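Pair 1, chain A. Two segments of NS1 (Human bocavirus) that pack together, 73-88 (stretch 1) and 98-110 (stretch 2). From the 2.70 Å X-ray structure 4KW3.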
# COMPACT_ATOMS: atom_id res chain seq x y z
N HIS A 73 -7.87 -2.55 -8.91
CA HIS A 73 -6.83 -3.56 -9.14
C HIS A 73 -6.28 -4.02 -7.79
O HIS A 73 -6.44 -3.34 -6.78
CB HIS A 73 -5.72 -3.03 -10.03
CG HIS A 73 -4.95 -1.90 -9.43
ND1 HIS A 73 -5.32 -0.58 -9.57
CD2 HIS A 73 -3.83 -1.89 -8.67
CE1 HIS A 73 -4.46 0.19 -8.94
NE2 HIS A 73 -3.55 -0.58 -8.37
N PHE A 74 -5.62 -5.18 -7.79
CA PHE A 74 -5.35 -5.86 -6.53
C PHE A 74 -4.49 -5.03 -5.59
O PHE A 74 -4.73 -5.02 -4.38
CB PHE A 74 -4.76 -7.26 -6.76
CG PHE A 74 -3.31 -7.27 -7.18
CD1 PHE A 74 -2.95 -7.00 -8.49
CD2 PHE A 74 -2.30 -7.58 -6.26
CE1 PHE A 74 -1.62 -7.03 -8.89
CE2 PHE A 74 -0.96 -7.60 -6.64
CZ PHE A 74 -0.61 -7.33 -7.96
N GLY A 75 -3.53 -4.30 -6.14
CA GLY A 75 -2.71 -3.42 -5.35
C GLY A 75 -3.52 -2.33 -4.69
O GLY A 75 -3.25 -1.94 -3.56
N ALA A 76 -4.53 -1.82 -5.40
CA ALA A 76 -5.38 -0.81 -4.80
C ALA A 76 -6.20 -1.40 -3.65
O ALA A 76 -6.36 -0.76 -2.61
CB ALA A 76 -6.27 -0.16 -5.85
N VAL A 77 -6.67 -2.63 -3.83
CA VAL A 77 -7.46 -3.30 -2.80
C VAL A 77 -6.61 -3.58 -1.55
O VAL A 77 -7.04 -3.31 -0.42
CB VAL A 77 -8.05 -4.62 -3.33
CG1 VAL A 77 -8.84 -5.38 -2.23
CG2 VAL A 77 -8.95 -4.33 -4.51
N LEU A 78 -5.41 -4.10 -1.76
CA LEU A 78 -4.47 -4.38 -0.68
C LEU A 78 -4.27 -3.11 0.13
O LEU A 78 -4.28 -3.10 1.37
CB LEU A 78 -3.12 -4.83 -1.25
CG LEU A 78 -2.07 -5.06 -0.15
CD1 LEU A 78 -2.58 -6.08 0.86
CD2 LEU A 78 -0.72 -5.48 -0.71
N CYS A 79 -4.10 -2.02 -0.60
CA CYS A 79 -3.88 -0.72 -0.02
C CYS A 79 -5.10 -0.25 0.82
O CYS A 79 -4.91 0.28 1.90
CB CYS A 79 -3.53 0.26 -1.14
SG CYS A 79 -3.01 1.86 -0.59
N LYS A 80 -6.32 -0.45 0.33
CA LYS A 80 -7.51 -0.13 1.13
C LYS A 80 -7.61 -1.02 2.37
O LYS A 80 -8.03 -0.56 3.43
CB LYS A 80 -8.79 -0.28 0.30
CG LYS A 80 -8.87 0.63 -0.92
CD LYS A 80 -10.05 0.27 -1.82
CE LYS A 80 -9.96 0.96 -3.16
NZ LYS A 80 -11.15 0.60 -4.01
N ALA A 81 -7.25 -2.30 2.22
CA ALA A 81 -7.29 -3.25 3.32
C ALA A 81 -6.38 -2.77 4.46
O ALA A 81 -6.81 -2.69 5.62
CB ALA A 81 -6.86 -4.63 2.84
N VAL A 82 -5.14 -2.45 4.12
CA VAL A 82 -4.17 -1.95 5.08
C VAL A 82 -4.64 -0.66 5.76
O VAL A 82 -4.53 -0.52 6.98
CB VAL A 82 -2.78 -1.75 4.41
CG1 VAL A 82 -1.83 -1.05 5.35
CG2 VAL A 82 -2.19 -3.10 4.00
N TYR A 83 -5.21 0.26 4.97
CA TYR A 83 -5.78 1.49 5.51
C TYR A 83 -6.90 1.20 6.54
O TYR A 83 -6.90 1.74 7.65
CB TYR A 83 -6.31 2.41 4.39
CG TYR A 83 -6.92 3.68 4.93
CD1 TYR A 83 -8.26 3.73 5.30
CD2 TYR A 83 -6.15 4.82 5.11
CE1 TYR A 83 -8.80 4.88 5.84
CE2 TYR A 83 -6.69 5.97 5.64
CZ TYR A 83 -8.01 5.99 6.00
OH TYR A 83 -8.54 7.14 6.53
N MET A 84 -7.88 0.38 6.15
CA MET A 84 -8.89 -0.04 7.11
C MET A 84 -8.29 -0.65 8.40
O MET A 84 -8.71 -0.31 9.51
CB MET A 84 -9.89 -1.01 6.46
CG MET A 84 -10.84 -0.30 5.46
SD MET A 84 -12.11 -1.39 4.77
CE MET A 84 -11.16 -2.47 3.71
N ALA A 85 -7.30 -1.54 8.24
CA ALA A 85 -6.63 -2.14 9.38
C ALA A 85 -5.96 -1.09 10.28
O ALA A 85 -6.01 -1.21 11.51
CB ALA A 85 -5.63 -3.19 8.92
N THR A 86 -5.37 -0.07 9.66
CA THR A 86 -4.69 1.01 10.38
C THR A 86 -5.70 1.82 11.21
O THR A 86 -5.43 2.22 12.34
CB THR A 86 -3.96 1.99 9.42
OG1 THR A 86 -3.01 1.29 8.62
CG2 THR A 86 -3.23 3.06 10.21
N THR A 87 -6.85 2.07 10.60
CA THR A 87 -7.98 2.71 11.24
C THR A 87 -8.42 1.89 12.44
O THR A 87 -8.62 2.42 13.53
CB THR A 87 -9.15 2.85 10.24
OG1 THR A 87 -8.82 3.87 9.29
CG2 THR A 87 -10.38 3.26 10.94
N THR A 88 -8.59 0.59 12.23
CA THR A 88 -8.92 -0.31 13.32
C THR A 88 -7.85 -0.24 14.42
O THR A 88 -8.19 -0.16 15.61
CB THR A 88 -9.09 -1.75 12.83
OG1 THR A 88 -10.12 -1.79 11.84
CG2 THR A 88 -9.45 -2.70 14.00
N PHE A 98 -14.20 6.35 16.45
CA PHE A 98 -13.87 7.32 15.43
C PHE A 98 -12.61 8.07 15.81
O PHE A 98 -12.67 9.21 16.26
CB PHE A 98 -15.05 8.27 15.20
CG PHE A 98 -16.31 7.56 14.82
CD1 PHE A 98 -16.54 7.18 13.51
CD2 PHE A 98 -17.26 7.24 15.78
CE1 PHE A 98 -17.69 6.51 13.16
CE2 PHE A 98 -18.42 6.57 15.44
CZ PHE A 98 -18.64 6.20 14.12
N PRO A 99 -11.45 7.41 15.63
CA PRO A 99 -10.14 7.89 16.09
C PRO A 99 -9.67 9.15 15.39
O PRO A 99 -9.97 9.33 14.22
CB PRO A 99 -9.19 6.72 15.77
CG PRO A 99 -9.90 5.91 14.76
CD PRO A 99 -11.36 6.08 15.00
N ARG A 100 -8.95 10.00 16.12
CA ARG A 100 -8.30 11.16 15.52
C ARG A 100 -6.88 10.80 15.15
O ARG A 100 -6.02 10.67 16.02
CB ARG A 100 -8.29 12.36 16.46
CG ARG A 100 -9.66 12.80 16.92
CD ARG A 100 -9.60 14.08 17.74
NE ARG A 100 -10.92 14.43 18.26
CZ ARG A 100 -11.81 15.18 17.62
NH1 ARG A 100 -11.53 15.68 16.42
NH2 ARG A 100 -12.99 15.43 18.19
N CYS A 101 -6.64 10.66 13.85
CA CYS A 101 -5.32 10.32 13.35
C CYS A 101 -5.14 10.71 11.90
O CYS A 101 -6.10 10.95 11.18
CB CYS A 101 -5.12 8.82 13.47
SG CYS A 101 -6.42 7.92 12.66
N ASP A 102 -3.90 10.77 11.46
CA ASP A 102 -3.64 10.91 10.04
C ASP A 102 -3.01 9.63 9.54
O ASP A 102 -2.17 9.03 10.23
CB ASP A 102 -2.77 12.13 9.74
CG ASP A 102 -3.52 13.44 9.92
OD1 ASP A 102 -4.45 13.69 9.11
OD2 ASP A 102 -3.17 14.24 10.82
N ILE A 103 -3.43 9.19 8.36
CA ILE A 103 -2.94 7.94 7.80
C ILE A 103 -2.66 8.07 6.31
O ILE A 103 -3.53 8.47 5.54
CB ILE A 103 -3.96 6.80 8.01
CG1 ILE A 103 -4.24 6.58 9.51
CG2 ILE A 103 -3.48 5.49 7.35
CD1 ILE A 103 -5.49 5.81 9.79
N ILE A 104 -1.43 7.74 5.91
CA ILE A 104 -1.12 7.53 4.49
C ILE A 104 -0.71 6.07 4.28
O ILE A 104 0.05 5.51 5.09
CB ILE A 104 -0.02 8.45 4.00
CG1 ILE A 104 -0.48 9.92 4.10
CG2 ILE A 104 0.41 8.06 2.56
CD1 ILE A 104 0.66 10.95 3.98
N VAL A 105 -1.23 5.45 3.22
CA VAL A 105 -0.86 4.08 2.85
C VAL A 105 -0.53 4.06 1.37
O VAL A 105 -1.22 4.67 0.55
CB VAL A 105 -1.97 3.01 3.19
CG1 VAL A 105 -1.59 1.62 2.68
CG2 VAL A 105 -2.22 2.92 4.68
N GLN A 106 0.57 3.39 1.04
CA GLN A 106 0.96 3.20 -0.35
C GLN A 106 1.43 1.76 -0.59
O GLN A 106 2.38 1.29 0.05
CB GLN A 106 2.05 4.18 -0.74
CG GLN A 106 2.52 4.07 -2.19
CD GLN A 106 3.30 5.30 -2.63
OE1 GLN A 106 2.74 6.41 -2.73
NE2 GLN A 106 4.59 5.13 -2.88
N SER A 107 0.78 1.08 -1.52
CA SER A 107 1.17 -0.26 -1.94
C SER A 107 2.17 -0.20 -3.10
O SER A 107 2.12 0.71 -3.91
CB SER A 107 -0.06 -1.07 -2.33
OG SER A 107 -0.83 -0.37 -3.29
N GLU A 108 3.07 -1.17 -3.17
CA GLU A 108 4.11 -1.18 -4.18
C GLU A 108 4.43 -2.60 -4.60
O GLU A 108 4.64 -3.47 -3.76
CB GLU A 108 5.37 -0.49 -3.67
CG GLU A 108 6.67 -0.85 -4.41
CD GLU A 108 7.90 -0.11 -3.86
OE1 GLU A 108 7.73 0.76 -2.98
OE2 GLU A 108 9.03 -0.39 -4.30
N LEU A 109 4.47 -2.84 -5.90
CA LEU A 109 4.92 -4.11 -6.43
C LEU A 109 6.42 -4.01 -6.57
O LEU A 109 6.92 -3.54 -7.58
CB LEU A 109 4.30 -4.34 -7.80
CG LEU A 109 2.86 -4.87 -7.83
CD1 LEU A 109 1.90 -4.05 -7.01
CD2 LEU A 109 2.39 -4.92 -9.23
N GLY A 110 7.14 -4.49 -5.56
CA GLY A 110 8.59 -4.36 -5.57
C GLY A 110 9.31 -5.36 -6.45
O GLY A 110 8.72 -6.29 -7.00

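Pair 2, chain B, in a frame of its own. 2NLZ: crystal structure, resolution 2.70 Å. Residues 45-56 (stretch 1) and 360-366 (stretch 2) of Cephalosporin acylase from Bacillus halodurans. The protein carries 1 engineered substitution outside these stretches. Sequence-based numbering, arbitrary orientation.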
# COMPACT_ATOMS: atom_id res chain seq x y z
N GLY B 45 -38.10 -21.57 10.62
CA GLY B 45 -38.32 -20.77 9.42
C GLY B 45 -37.35 -21.11 8.31
O GLY B 45 -36.26 -21.60 8.58
N ASN B 46 -37.76 -20.88 7.07
CA ASN B 46 -36.90 -21.09 5.92
C ASN B 46 -36.31 -19.75 5.46
O ASN B 46 -36.52 -18.72 6.10
CB ASN B 46 -37.64 -21.81 4.78
CG ASN B 46 -38.90 -21.08 4.31
OD1 ASN B 46 -38.96 -19.85 4.24
ND2 ASN B 46 -39.93 -21.86 3.99
N ALA B 47 -35.59 -19.76 4.34
CA ALA B 47 -34.86 -18.59 3.87
C ALA B 47 -35.79 -17.39 3.61
O ALA B 47 -35.40 -16.25 3.84
CB ALA B 47 -34.06 -18.93 2.62
N ILE B 48 -37.01 -17.68 3.16
CA ILE B 48 -38.01 -16.64 2.91
C ILE B 48 -38.43 -16.01 4.24
O ILE B 48 -38.41 -14.78 4.39
CB ILE B 48 -39.25 -17.20 2.17
CG1 ILE B 48 -38.90 -17.62 0.74
CG2 ILE B 48 -40.37 -16.18 2.12
CD1 ILE B 48 -38.54 -19.10 0.59
N ASP B 49 -38.79 -16.85 5.20
CA ASP B 49 -39.12 -16.37 6.53
C ASP B 49 -38.02 -15.47 7.04
O ASP B 49 -38.28 -14.33 7.44
CB ASP B 49 -39.33 -17.54 7.50
CG ASP B 49 -40.59 -18.32 7.21
OD1 ASP B 49 -41.69 -17.72 7.17
OD2 ASP B 49 -40.48 -19.55 7.04
N ALA B 50 -36.78 -15.97 6.99
CA ALA B 50 -35.60 -15.22 7.45
C ALA B 50 -35.42 -13.87 6.75
O ALA B 50 -35.02 -12.89 7.38
CB ALA B 50 -34.34 -16.07 7.29
N ALA B 51 -35.73 -13.83 5.45
CA ALA B 51 -35.63 -12.62 4.68
C ALA B 51 -36.60 -11.58 5.22
O ALA B 51 -36.23 -10.42 5.42
CB ALA B 51 -35.92 -12.92 3.23
N ILE B 52 -37.84 -12.00 5.48
CA ILE B 52 -38.87 -11.13 6.05
C ILE B 52 -38.44 -10.68 7.45
O ILE B 52 -38.56 -9.52 7.79
CB ILE B 52 -40.25 -11.81 6.06
CG1 ILE B 52 -40.68 -12.18 4.64
CG2 ILE B 52 -41.30 -10.91 6.67
CD1 ILE B 52 -41.78 -13.23 4.57
N ALA B 53 -37.90 -11.60 8.23
CA ALA B 53 -37.42 -11.26 9.57
C ALA B 53 -36.40 -10.12 9.51
O ALA B 53 -36.54 -9.11 10.19
CB ALA B 53 -36.81 -12.47 10.24
N THR B 54 -35.41 -10.31 8.65
CA THR B 54 -34.34 -9.36 8.47
C THR B 54 -34.81 -8.03 7.86
O THR B 54 -34.30 -6.98 8.22
CB THR B 54 -33.27 -9.97 7.56
OG1 THR B 54 -32.98 -11.31 7.99
CG2 THR B 54 -32.00 -9.15 7.59
N ALA B 55 -35.78 -8.09 6.94
CA ALA B 55 -36.25 -6.89 6.27
C ALA B 55 -36.96 -5.99 7.25
O ALA B 55 -36.67 -4.80 7.35
CB ALA B 55 -37.17 -7.25 5.12
N THR B 56 -37.89 -6.59 8.00
CA THR B 56 -38.67 -5.86 8.99
C THR B 56 -37.79 -5.38 10.13
O THR B 56 -38.05 -4.31 10.70
CB THR B 56 -39.83 -6.72 9.56
OG1 THR B 56 -39.33 -7.99 9.98
CG2 THR B 56 -40.91 -6.92 8.52
N TYR B 360 -29.99 -3.84 1.47
CA TYR B 360 -29.92 -5.12 0.78
C TYR B 360 -29.63 -6.26 1.76
O TYR B 360 -29.04 -6.05 2.82
CB TYR B 360 -28.94 -5.12 -0.41
CG TYR B 360 -28.92 -6.47 -1.09
CD1 TYR B 360 -29.99 -6.88 -1.87
CD2 TYR B 360 -27.86 -7.36 -0.91
CE1 TYR B 360 -30.02 -8.13 -2.46
CE2 TYR B 360 -27.88 -8.62 -1.49
CZ TYR B 360 -28.96 -8.99 -2.27
OH TYR B 360 -29.00 -10.23 -2.86
N LEU B 361 -30.06 -7.45 1.37
CA LEU B 361 -30.21 -8.57 2.28
C LEU B 361 -30.14 -9.83 1.43
O LEU B 361 -30.69 -9.87 0.32
CB LEU B 361 -31.57 -8.42 2.95
CG LEU B 361 -32.36 -9.37 3.83
CD1 LEU B 361 -33.59 -8.60 4.19
CD2 LEU B 361 -32.73 -10.67 3.12
N ALA B 362 -29.47 -10.86 1.94
CA ALA B 362 -29.48 -12.14 1.25
C ALA B 362 -29.57 -13.28 2.24
O ALA B 362 -28.88 -13.28 3.26
CB ALA B 362 -28.25 -12.30 0.38
N THR B 363 -30.44 -14.24 1.94
CA THR B 363 -30.64 -15.41 2.78
C THR B 363 -30.65 -16.71 1.97
O THR B 363 -31.08 -16.75 0.81
CB THR B 363 -31.95 -15.32 3.54
OG1 THR B 363 -32.98 -14.96 2.62
CG2 THR B 363 -31.89 -14.26 4.63
N ALA B 364 -30.17 -17.77 2.61
CA ALA B 364 -30.22 -19.11 2.03
C ALA B 364 -30.35 -20.15 3.15
O ALA B 364 -29.89 -19.92 4.28
CB ALA B 364 -28.97 -19.37 1.20
N ASP B 365 -30.98 -21.28 2.84
CA ASP B 365 -31.10 -22.37 3.81
C ASP B 365 -30.58 -23.72 3.31
O ASP B 365 -30.09 -23.83 2.18
CB ASP B 365 -32.54 -22.49 4.35
CG ASP B 365 -33.56 -22.84 3.27
OD1 ASP B 365 -33.20 -23.51 2.28
OD2 ASP B 365 -34.74 -22.47 3.43
N GLY B 366 -30.71 -24.73 4.17
CA GLY B 366 -30.27 -26.09 3.85
C GLY B 366 -31.11 -26.80 2.81
O GLY B 366 -30.61 -27.64 2.09

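The sharpest difference lies where Ser A107 and Asp B365 match. In pair 1 the helix is already under way at this level of the strand, and Ser A107 OG donates to a helix carbonyl, Gly A75 O, at 2.9 Å. In pair 2 the helix is just starting, and the acid accepts instead. Ala B47 N donates to Asp B365 OD2 at 3.0 Å. The first residues of a helix have amide hydrogens with no carbonyl of the preceding turn to bond to. An aspartate can take one of them; in pair 1 the matching amide, Cys A79 N, is used inside the helix, bonded to Gly A75 O at 3.1 Å.

The shared geometry is a helix lying across a strand, running roughly antiparallel to it. The angle between their directions is 146° in pair 1 and 153° in pair 2. The axes approach to 7.6 Å and 7.3 Å. Fourteen central residues superpose with an RMSD of 0.6 Å.

Alternate strand residues face the helix. Ile A103, Val A105 and Ser A107 match Leu B361, Thr B363 and Asp B365, and all six point toward it. Ile A104 and Gln A106 match Ala B362 and Ala B364, and these point away.

Val A105 and Thr B363 have nearly the same shape but different chemistry. The Val A105 side chain is apolar. Val A105 CG1 lies 3.6 Å from Cys A79 SG and 3.8 Å from Val A82 CG1. Its CG2 sits at the edge of the Tyr A83 ring. Thr B363 puts a hydroxyl into this layer, and Thr B363 OG1 donates to Ala B47 O at 3.0 Å, although the place of OG1 is less sure. Thr B363 CG2 lies 4.0 Å from Ala B50 CB, where Ala B50 matches Val A82.

Tyr A83 matches Ala B51. The tyrosine CA-to-CB bond points sideways, but the ring comes nearer the strand, and Tyr A83 CD2 reaches Ile A103 CG2 at 3.5 Å. Ala B51 has no ring to offer. Leu B361 packs on the small residues instead: Leu B361 CD2 is 3.9 Å from Ala B51 CB, and Leu B361 CD1 is 3.9 Å from Ala B55 CB. Leu B361 CD1 also comes within 3.4 Å of the backbone atom Ala B51 O.

Thr A86 and Thr B54 are the same residue, and their side chains nearly coincide. Both are m rotamers, and both hydroxyls bond back to the helix. Thr A86 OG1 donates to Val A82 O at 2.9 Å, and Thr B54 OG1 donates to Ala B50 O at 2.7 Å. The nearest strand contacts are through carbon: Thr A86 CG2 lies 3.6 Å from Ile A103 CD1, and Thr B54 CB lies 3.7 Å from Leu B361 CD1.

Pair 1 buries 608 Å² and pair 2 buries 368 Å², over stretches of different length. In pair 2, Asn B46 caps the helix through Asn B46 OD1, which accepts from Asp B49 N at 3.2 Å.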